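Local coordinates for protein flavoredoxin (Desulfovibrio vulgaris str. 'Miyazaki F', PDB 2D5M) that binds flavin mononucleotide and probably serves as an electron carrier between redox partners, at residues C147-D150 and D151-D155; I163-P166 and V167-E170; L178-A181 and F182-G185. All blocks are in the same frame, centred on the assembly; numbering follows the deposited sequence.

Interaction 1: residues C147-D150 and D151-D155. With ZN (zinc ion), chain C.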
loop_
_atom_site.group_PDB
_atom_site.type_symbol
_atom_site.label_atom_id
_atom_site.label_comp_id
_atom_site.label_asym_id
_atom_site.label_seq_id
_atom_site.Cartn_x
_atom_site.Cartn_y
_atom_site.Cartn_z
ATOM N N CYS A 147 8.585 -14.349 14.882
ATOM C CA CYS A 147 7.754 -13.181 14.621
ATOM C C CYS A 147 6.256 -13.438 14.783
ATOM O O CYS A 147 5.480 -12.517 14.555
ATOM C CB CYS A 147 8.070 -12.657 13.230
ATOM S SG CYS A 147 9.681 -11.954 13.009
ATOM N N LEU A 148 5.850 -14.622 15.229
ATOM C CA LEU A 148 4.471 -14.944 15.374
ATOM C C LEU A 148 4.014 -14.789 16.820
ATOM O O LEU A 148 4.742 -15.034 17.774
ATOM C CB LEU A 148 4.202 -16.370 14.925
ATOM C CG LEU A 148 4.495 -16.661 13.431
ATOM C CD1 LEU A 148 4.340 -18.146 13.131
ATOM C CD2 LEU A 148 3.606 -15.765 12.563
ATOM N N ARG A 149 2.743 -14.392 16.920
ATOM C CA ARG A 149 2.061 -14.368 18.231
ATOM C C ARG A 149 1.556 -15.760 18.578
ATOM O O ARG A 149 1.520 -16.681 17.747
ATOM C CB ARG A 149 0.866 -13.385 18.226
ATOM C CG ARG A 149 1.132 -12.042 17.637
ATOM C CD ARG A 149 -0.039 -11.124 17.533
ATOM N NE ARG A 149 -1.276 -11.695 17.016
ATOM C CZ ARG A 149 -2.307 -10.879 16.805
ATOM N NH1 ARG A 149 -2.225 -9.569 16.988
ATOM N NH2 ARG A 149 -3.428 -11.395 16.371
ATOM N N ASP A 150 1.099 -15.910 19.806
ATOM C CA ASP A 150 0.579 -17.228 20.182
ATOM C C ASP A 150 -0.594 -17.666 19.321
ATOM O O ASP A 150 -0.793 -18.875 19.142
ATOM C CB ASP A 150 0.176 -17.171 21.649
ATOM C CG ASP A 150 1.338 -16.947 22.589
ATOM O OD1 ASP A 150 2.476 -16.804 22.165
ATOM O OD2 ASP A 150 1.109 -16.701 23.775
ATOM N N ASP A 151 -1.383 -16.762 18.749
ATOM C CA ASP A 151 -2.487 -17.220 17.912
ATOM C C ASP A 151 -2.071 -17.575 16.486
ATOM O O ASP A 151 -2.899 -17.978 15.619
ATOM C CB ASP A 151 -3.522 -16.100 17.860
ATOM C CG ASP A 151 -3.116 -14.852 17.111
ATOM O OD1 ASP A 151 -1.976 -14.649 16.743
ATOM O OD2 ASP A 151 -3.992 -13.967 16.916
ATOM N N GLY A 152 -0.776 -17.487 16.191
ATOM C CA GLY A 152 -0.251 -17.868 14.896
ATOM C C GLY A 152 -0.211 -16.808 13.832
ATOM O O GLY A 152 0.259 -17.029 12.717
ATOM N N LEU A 153 -0.665 -15.612 14.170
ATOM C CA LEU A 153 -0.541 -14.492 13.267
ATOM C C LEU A 153 0.715 -13.685 13.553
ATOM O O LEU A 153 1.243 -13.716 14.638
ATOM C CB LEU A 153 -1.789 -13.614 13.397
ATOM C CG LEU A 153 -3.083 -14.303 12.954
ATOM C CD1 LEU A 153 -4.231 -13.310 13.120
ATOM C CD2 LEU A 153 -3.081 -14.814 11.543
ATOM N N PRO A 154 1.207 -12.909 12.596
ATOM C CA PRO A 154 2.420 -12.161 12.866
ATOM C C PRO A 154 2.243 -10.987 13.809
ATOM O O PRO A 154 1.184 -10.380 13.874
ATOM C CB PRO A 154 2.849 -11.630 11.471
ATOM C CG PRO A 154 2.011 -12.422 10.501
ATOM C CD PRO A 154 0.718 -12.681 11.233
ATOM N N ASP A 155 3.317 -10.650 14.506
ATOM C CA ASP A 155 3.517 -9.435 15.267
ATOM C C ASP A 155 4.248 -8.448 14.354
ATOM O O ASP A 155 5.432 -8.648 14.086
ATOM C CB ASP A 155 4.334 -9.716 16.518
ATOM C CG ASP A 155 4.539 -8.516 17.383
ATOM O OD1 ASP A 155 4.681 -8.764 18.613
ATOM O OD2 ASP A 155 4.537 -7.386 16.905
HETATM ZN ZN ZN C . 3.587 -16.881 23.861
HETATM O O HOH W 1 4.117 -18.906 23.299
HETATM O O HOH W 2 5.338 -16.360 23.310
HETATM O O HOH W 3 3.188 -14.678 24.315
#
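R149 reaches round the turn to D151, and much of its side chain, from CB to NH2, meets the residues that follow. CB sits 3.4 Å from D151 OD1, and CG comes close to the carbonyl oxygen of L153. CD passes P154 O at 3.9 Å, a loose approach. A bend at chi3 (-45°) then swings the guanidinium over to the carboxylate, which it grips side-on. NE lies 3.0 Å from D151 OD1, with that oxygen in the guanidinium plane, while NH2 lies 2.7 Å from D151 OD2, meeting the syn lone pair of that oxygen, which is tilted somewhat from the guanidinium plane. The salt bridge is twisted, since the two planes stand 45° apart. NH1 has a long, weak ion pair with E170 of the second subunit.

D151 OD1 has a second donor. L153 N reaches it at 3.0 Å from the opposite face of the carboxylate, which makes an Asx turn and fixes the rotation of the acid. The motif is a type I beta turn from R149 to G152, closed by G152 N on R149 O. Beyond the turn the two arms run antiparallel, with R149 N on L153 O at 2.8 Å and D155 N on C147 O at 2.9 Å. These nearly straight bonds flank the non-hydrogen-bonded pair L148 and P154, whose side chains touch through CD2 and CG.

D155 stands at the N-cap of helix 156-159. At the turn's outer end, D150 points away from the other arm and chelates a zinc ion through both oxygens, OD1 being the nearer at 2.0 Å from the zinc; three waters fill out the observed coordination.

Interaction 2: residues I163-P166 and V167-E170; sequences IFAP and VSRE. With FMN (flavin mononucleotide), chain E.
A165 O is gripped by two successive backbone N-H groups, those of R169 and E170, and this shared acceptor defines a G1 beta bulge. The bulge opens the second strand of the antiparallel hairpin formed by strands 162-165 and 170-180. E170 N lies 3.2 Å from A165 O, in the carbonyl plane and on a lone pair. R169 N is nearer, 2.9 Å from A165 O, but the bond is strongly bent and therefore weak. The return bond, A165 N to E170 O at 2.8 Å, is almost straight, so A165 and E170 form an antiparallel hydrogen-bonded pair.

The chain reverses through V167, whose phi of 78° and psi of -57° fit a classic gamma turn. Its closing bond, S168 N to P166 O at 2.8 Å, is weak because the N-H points poorly at the oxygen. S168 OG lies 3.7 Å from A165 CB, a van der Waals approach. The carboxylate of E170 leads away from the turn to the hydroxyl of Y172. R169 also points outward, and its guanidinium forms a salt bridge with the sulfonate of a MES molecule, probably from the crystallisation liquor.

F164 carries the hairpin into the flavin pocket. With CG anti to the backbone N (chi1 175°), the ring extends alongside the bulge, and CD1 comes 3.6 Å from E170 O. F164 O is held by the hydroxyl of T14, tying this strand to its neighbour 14-22. One face of the ring has P166 N over its centre, 3.9 Å from the plane. Over the opposite face, in a CH-pi arrangement, methyl C7M of FMN stands 3.5 Å above the plane of the F164 ring.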
loop_
_atom_site.group_PDB
_atom_site.type_symbol
_atom_site.label_atom_id
_atom_site.label_comp_id
_atom_site.label_asym_id
_atom_site.label_seq_id
_atom_site.Cartn_x
_atom_site.Cartn_y
_atom_site.Cartn_z
ATOM N N ILE A 163 8.594 0.960 5.578
ATOM C CA ILE A 163 7.669 1.827 4.928
ATOM C C ILE A 163 8.402 2.791 3.999
ATOM O O ILE A 163 9.404 3.370 4.415
ATOM C CB ILE A 163 6.815 2.702 5.927
ATOM C CG1 ILE A 163 6.019 1.777 6.867
ATOM C CG2 ILE A 163 5.931 3.701 5.322
ATOM C CD1 ILE A 163 5.659 2.570 8.107
ATOM N N PHE A 164 7.917 3.023 2.779
ATOM C CA PHE A 164 8.470 3.994 1.877
ATOM C C PHE A 164 7.635 5.274 1.859
ATOM O O PHE A 164 6.408 5.216 1.769
ATOM C CB PHE A 164 8.611 3.425 0.473
ATOM C CG PHE A 164 9.071 4.363 -0.616
ATOM C CD1 PHE A 164 10.325 5.003 -0.497
ATOM C CD2 PHE A 164 8.329 4.630 -1.715
ATOM C CE1 PHE A 164 10.789 5.817 -1.487
ATOM C CE2 PHE A 164 8.795 5.401 -2.741
ATOM C CZ PHE A 164 10.032 6.031 -2.631
ATOM N N ALA A 165 8.323 6.406 2.021
ATOM C CA ALA A 165 7.740 7.742 1.884
ATOM C C ALA A 165 8.114 8.265 0.498
ATOM O O ALA A 165 9.288 8.658 0.297
ATOM C CB ALA A 165 8.259 8.653 2.982
ATOM N N PRO A 166 7.187 8.273 -0.461
ATOM C CA PRO A 166 7.540 8.711 -1.798
ATOM C C PRO A 166 7.785 10.212 -1.889
ATOM O O PRO A 166 7.328 10.982 -1.032
ATOM C CB PRO A 166 6.290 8.303 -2.603
ATOM C CG PRO A 166 5.167 8.399 -1.634
ATOM C CD PRO A 166 5.775 7.871 -0.361
ATOM N N VAL A 167 8.513 10.612 -2.915
ATOM C CA VAL A 167 8.820 12.012 -3.289
ATOM C C VAL A 167 9.925 12.556 -2.382
ATOM O O VAL A 167 10.963 12.964 -2.865
ATOM C CB VAL A 167 7.608 12.950 -3.345
ATOM C CG1 VAL A 167 8.018 14.310 -3.872
ATOM C CG2 VAL A 167 6.502 12.352 -4.206
ATOM N N SER A 168 9.679 12.525 -1.069
ATOM C CA SER A 168 10.774 12.808 -0.163
ATOM C C SER A 168 11.807 11.663 -0.175
ATOM O O SER A 168 12.952 11.878 0.177
ATOM C CB SER A 168 10.287 13.021 1.263
ATOM O OG SER A 168 9.615 11.899 1.727
ATOM N N ARG A 169 11.415 10.482 -0.583
ATOM C CA ARG A 169 12.322 9.374 -0.840
ATOM C C ARG A 169 13.087 8.979 0.422
ATOM O O ARG A 169 14.286 9.030 0.512
ATOM C CB ARG A 169 13.287 9.697 -2.016
ATOM C CG ARG A 169 12.528 9.765 -3.340
ATOM C CD ARG A 169 13.336 10.337 -4.489
ATOM N NE ARG A 169 12.614 10.315 -5.728
ATOM C CZ ARG A 169 12.921 10.830 -6.896
ATOM N NH1 ARG A 169 14.075 11.519 -7.108
ATOM N NH2 ARG A 169 12.116 10.709 -7.945
ATOM N N GLU A 170 12.319 8.473 1.402
ATOM C CA GLU A 170 12.795 8.057 2.695
ATOM C C GLU A 170 12.140 6.765 3.112
ATOM O O GLU A 170 11.064 6.410 2.678
ATOM C CB GLU A 170 12.529 9.132 3.785
ATOM C CG GLU A 170 13.299 10.422 3.464
ATOM C CD GLU A 170 13.371 11.479 4.535
ATOM O OE1 GLU A 170 12.406 11.570 5.311
ATOM O OE2 GLU A 170 14.380 12.256 4.583
HETATM N N1 FMN E . 10.063 -0.007 -10.179
HETATM C C2 FMN E . 8.861 -0.442 -10.671
HETATM O O2 FMN E . 8.750 -0.796 -11.853
HETATM N N3 FMN E . 7.754 -0.443 -9.825
HETATM C C4 FMN E . 7.749 -0.006 -8.519
HETATM O O4 FMN E . 6.702 -0.041 -7.840
HETATM C C4A FMN E . 8.985 0.495 -8.025
HETATM N N5 FMN E . 9.041 0.996 -6.768
HETATM C C5A FMN E . 10.293 1.305 -6.300
HETATM C C6 FMN E . 10.391 1.807 -4.973
HETATM C C7 FMN E . 11.601 2.114 -4.371
HETATM C C7M FMN E . 11.689 2.693 -2.979
HETATM C C8 FMN E . 12.800 1.868 -5.140
HETATM C C8M FMN E . 14.148 2.105 -4.479
HETATM C C9 FMN E . 12.714 1.450 -6.457
HETATM C C9A FMN E . 11.496 1.158 -7.049
HETATM N N10 FMN E . 11.348 0.759 -8.395
HETATM C C10 FMN E . 10.121 0.372 -8.874
HETATM C "C1'" FMN E . 12.546 0.676 -9.277
HETATM C "C2'" FMN E . 13.046 -0.755 -9.463
HETATM O "O2'" FMN E . 13.176 -1.457 -8.221
HETATM C "C3'" FMN E . 14.422 -0.700 -10.134
HETATM O "O3'" FMN E . 14.208 -0.226 -11.484
HETATM C "C4'" FMN E . 15.171 -2.024 -10.147
HETATM O "O4'" FMN E . 16.549 -1.699 -10.477
HETATM C "C5'" FMN E . 14.647 -3.012 -11.129
HETATM O "O5'" FMN E . 15.480 -4.213 -11.040
HETATM P P FMN E . 15.450 -5.339 -12.192
HETATM O O1P FMN E . 15.841 -4.672 -13.518
HETATM O O2P FMN E . 14.076 -5.956 -12.291
HETATM O O3P FMN E . 16.514 -6.289 -11.673
#

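Interaction 3: residues L178-A181 and F182-G185. With FMN (flavin mononucleotide), chain B.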
loop_
_atom_site.group_PDB
_atom_site.type_symbol
_atom_site.label_atom_id
_atom_site.label_comp_id
_atom_site.label_asym_id
_atom_site.label_seq_id
_atom_site.Cartn_x
_atom_site.Cartn_y
_atom_site.Cartn_z
ATOM N N LEU A 178 -1.938 1.296 17.896
ATOM C CA LEU A 178 -2.937 2.286 18.145
ATOM C C LEU A 178 -4.269 1.741 18.618
ATOM O O LEU A 178 -4.852 2.265 19.580
ATOM C CB LEU A 178 -3.180 3.152 16.914
ATOM C CG LEU A 178 -1.941 3.932 16.427
ATOM C CD1 LEU A 178 -2.355 4.631 15.150
ATOM C CD2 LEU A 178 -1.403 4.874 17.471
ATOM N N ALA A 179 -4.828 0.777 17.914
ATOM C CA ALA A 179 -6.212 0.368 18.151
ATOM C C ALA A 179 -6.537 -0.880 17.361
ATOM O O ALA A 179 -5.811 -1.240 16.458
ATOM C CB ALA A 179 -7.192 1.500 17.769
ATOM N N LYS A 180 -7.636 -1.535 17.729
ATOM C CA LYS A 180 -8.176 -2.684 17.034
ATOM C C LYS A 180 -9.132 -2.262 15.913
ATOM O O LYS A 180 -10.001 -1.397 16.094
ATOM C CB LYS A 180 -8.895 -3.568 18.043
ATOM C CG LYS A 180 -8.033 -4.189 19.125
ATOM C CD LYS A 180 -8.879 -4.988 20.074
ATOM C CE LYS A 180 -9.593 -6.165 19.432
ATOM N NZ LYS A 180 -10.447 -6.918 20.389
ATOM N N ALA A 181 -8.964 -2.857 14.728
ATOM C CA ALA A 181 -9.830 -2.607 13.599
ATOM C C ALA A 181 -11.138 -3.375 13.738
ATOM O O ALA A 181 -11.204 -4.408 14.385
ATOM C CB ALA A 181 -9.115 -2.962 12.280
ATOM N N PHE A 182 -12.170 -2.834 13.098
ATOM C CA PHE A 182 -13.517 -3.389 13.199
ATOM C C PHE A 182 -13.941 -3.495 14.640
ATOM O O PHE A 182 -14.522 -4.454 15.096
ATOM C CB PHE A 182 -13.683 -4.727 12.463
ATOM C CG PHE A 182 -13.176 -4.688 11.032
ATOM C CD1 PHE A 182 -11.915 -5.100 10.729
ATOM C CD2 PHE A 182 -13.943 -4.213 9.968
ATOM C CE1 PHE A 182 -11.436 -5.018 9.446
ATOM C CE2 PHE A 182 -13.458 -4.121 8.664
ATOM C CZ PHE A 182 -12.182 -4.539 8.404
ATOM N N SER A 183 -13.579 -2.463 15.426
ATOM C CA SER A 183 -13.714 -2.475 16.864
ATOM C C SER A 183 -13.643 -1.085 17.461
ATOM O O SER A 183 -14.569 -0.604 18.112
ATOM C CB SER A 183 -12.645 -3.385 17.489
ATOM O OG SER A 183 -12.775 -3.397 18.920
ATOM N N ALA A 184 -12.549 -0.382 17.176
ATOM C CA ALA A 184 -12.320 0.947 17.711
ATOM C C ALA A 184 -13.458 1.896 17.370
ATOM O O ALA A 184 -13.850 2.764 18.160
ATOM C CB ALA A 184 -10.995 1.497 17.182
ATOM N N GLY A 185 -14.027 1.785 16.187
ATOM C CA GLY A 185 -15.082 2.657 15.733
ATOM C C GLY A 185 -16.430 2.414 16.344
ATOM O O GLY A 185 -17.238 3.326 16.378
HETATM N N1 FMN B . -14.051 -2.184 1.635
HETATM C C2 FMN B . -13.695 -2.214 0.313
HETATM O O2 FMN B . -14.548 -2.390 -0.569
HETATM N N3 FMN B . -12.350 -2.082 -0.020
HETATM C C4 FMN B . -11.316 -1.953 0.879
HETATM O O4 FMN B . -10.136 -1.845 0.483
HETATM C C4A FMN B . -11.679 -1.975 2.254
HETATM N N5 FMN B . -10.708 -1.911 3.196
HETATM C C5A FMN B . -11.138 -1.768 4.492
HETATM C C6 FMN B . -10.143 -1.670 5.504
HETATM C C7 FMN B . -10.448 -1.480 6.842
HETATM C C7M FMN B . -9.385 -1.426 7.915
HETATM C C8 FMN B . -11.844 -1.343 7.188
HETATM C C8M FMN B . -12.210 -1.040 8.631
HETATM C C9 FMN B . -12.823 -1.510 6.223
HETATM C C9A FMN B . -12.504 -1.711 4.890
HETATM N N10 FMN B . -13.460 -1.918 3.872
HETATM C C10 FMN B . -13.070 -1.992 2.557
HETATM C "C1'" FMN B . -14.907 -1.974 4.218
HETATM C "C2'" FMN B . -15.640 -0.671 3.906
HETATM O "O2'" FMN B . -14.954 0.480 4.413
HETATM C "C3'" FMN B . -17.027 -0.731 4.554
HETATM O "O3'" FMN B . -17.779 -1.736 3.835
HETATM C "C4'" FMN B . -17.778 0.591 4.562
HETATM O "O4'" FMN B . -18.868 0.426 5.509
HETATM C "C5'" FMN B . -18.330 0.989 3.237
HETATM O "O5'" FMN B . -19.040 2.257 3.413
HETATM P P FMN B . -20.068 2.801 2.299
HETATM O O1P FMN B . -21.166 1.746 2.111
HETATM O O2P FMN B . -19.348 3.059 0.998
HETATM O O3P FMN B . -20.571 4.060 2.982
#
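A181 and F182 meet where strand 170-180 gives way to a tight turn, with A181 CB 3.8 Å from CD1 of the F182 ring. F182 starts away from the residues before it, and its ring reaches from A181 to the flavin. F182 has a left-handed backbone (phi 55°), and its CG is anti to its own carbonyl carbon (chi1 -50°); together these bring one ring face over methyl C8M of FMN. The two planes are inclined by about 27°, so the rings are tilted rather than parallel. The nearest ring atoms are the distal ones, with F182 CE2 3.3 Å from FMN C8M and F182 CZ 3.4 Å from FMN C8.

Across the turn, A179, S183 and A184 direct their CB atoms toward the opposite arm, while K180 meets S183 with its CB alone. The methyl groups A179 CB and A184 CB approach to 3.8 Å, and K180 CB lies alongside S183 CB at the same distance, 3.8 Å. Between these pairs A184 N donates to K180 O at 2.9 Å, a bond from residue i+4 to residue i that closes a five-residue alpha-turn.

The second subunit receives this turn. Its D80 accepts from F182 N through OD1 and from S183 N and G185 N through OD2, so one carboxylate collects three backbone donors, while its R77 binds A184 O. At the start of the segment, A179 pairs with an antiparallel strand of that subunit. The FMN that F182 packs on is held by T56, K92 and other residues of the same neighbour, which makes this arrangement part of an FMN site shared between subunits, with a C-terminal aromatic side chain laid over the flavin's dimethyl edge.

Overall arrangement
All three contacts are local turns, and each touches the second subunit. Interactions 1 and 2 are partly buried, interaction 2 with the larger number of buried residues, whereas interaction 3 is a surface contact completed by the neighbour. Interactions 2 and 3 belong to one sheet, sitting near the start and at the end of strand 170-180, with centres about 27 Å apart. Each brings a phenylalanine to an FMN methyl group, F164 in its own subunit's site and F182 in the neighbour's. Interaction 1 adds a salt bridge to its backbone bonds, with a zinc ion bound at its outer end. Across the interface R149 packs on S168, which relates interaction 1 of one subunit to interaction 2 of the other.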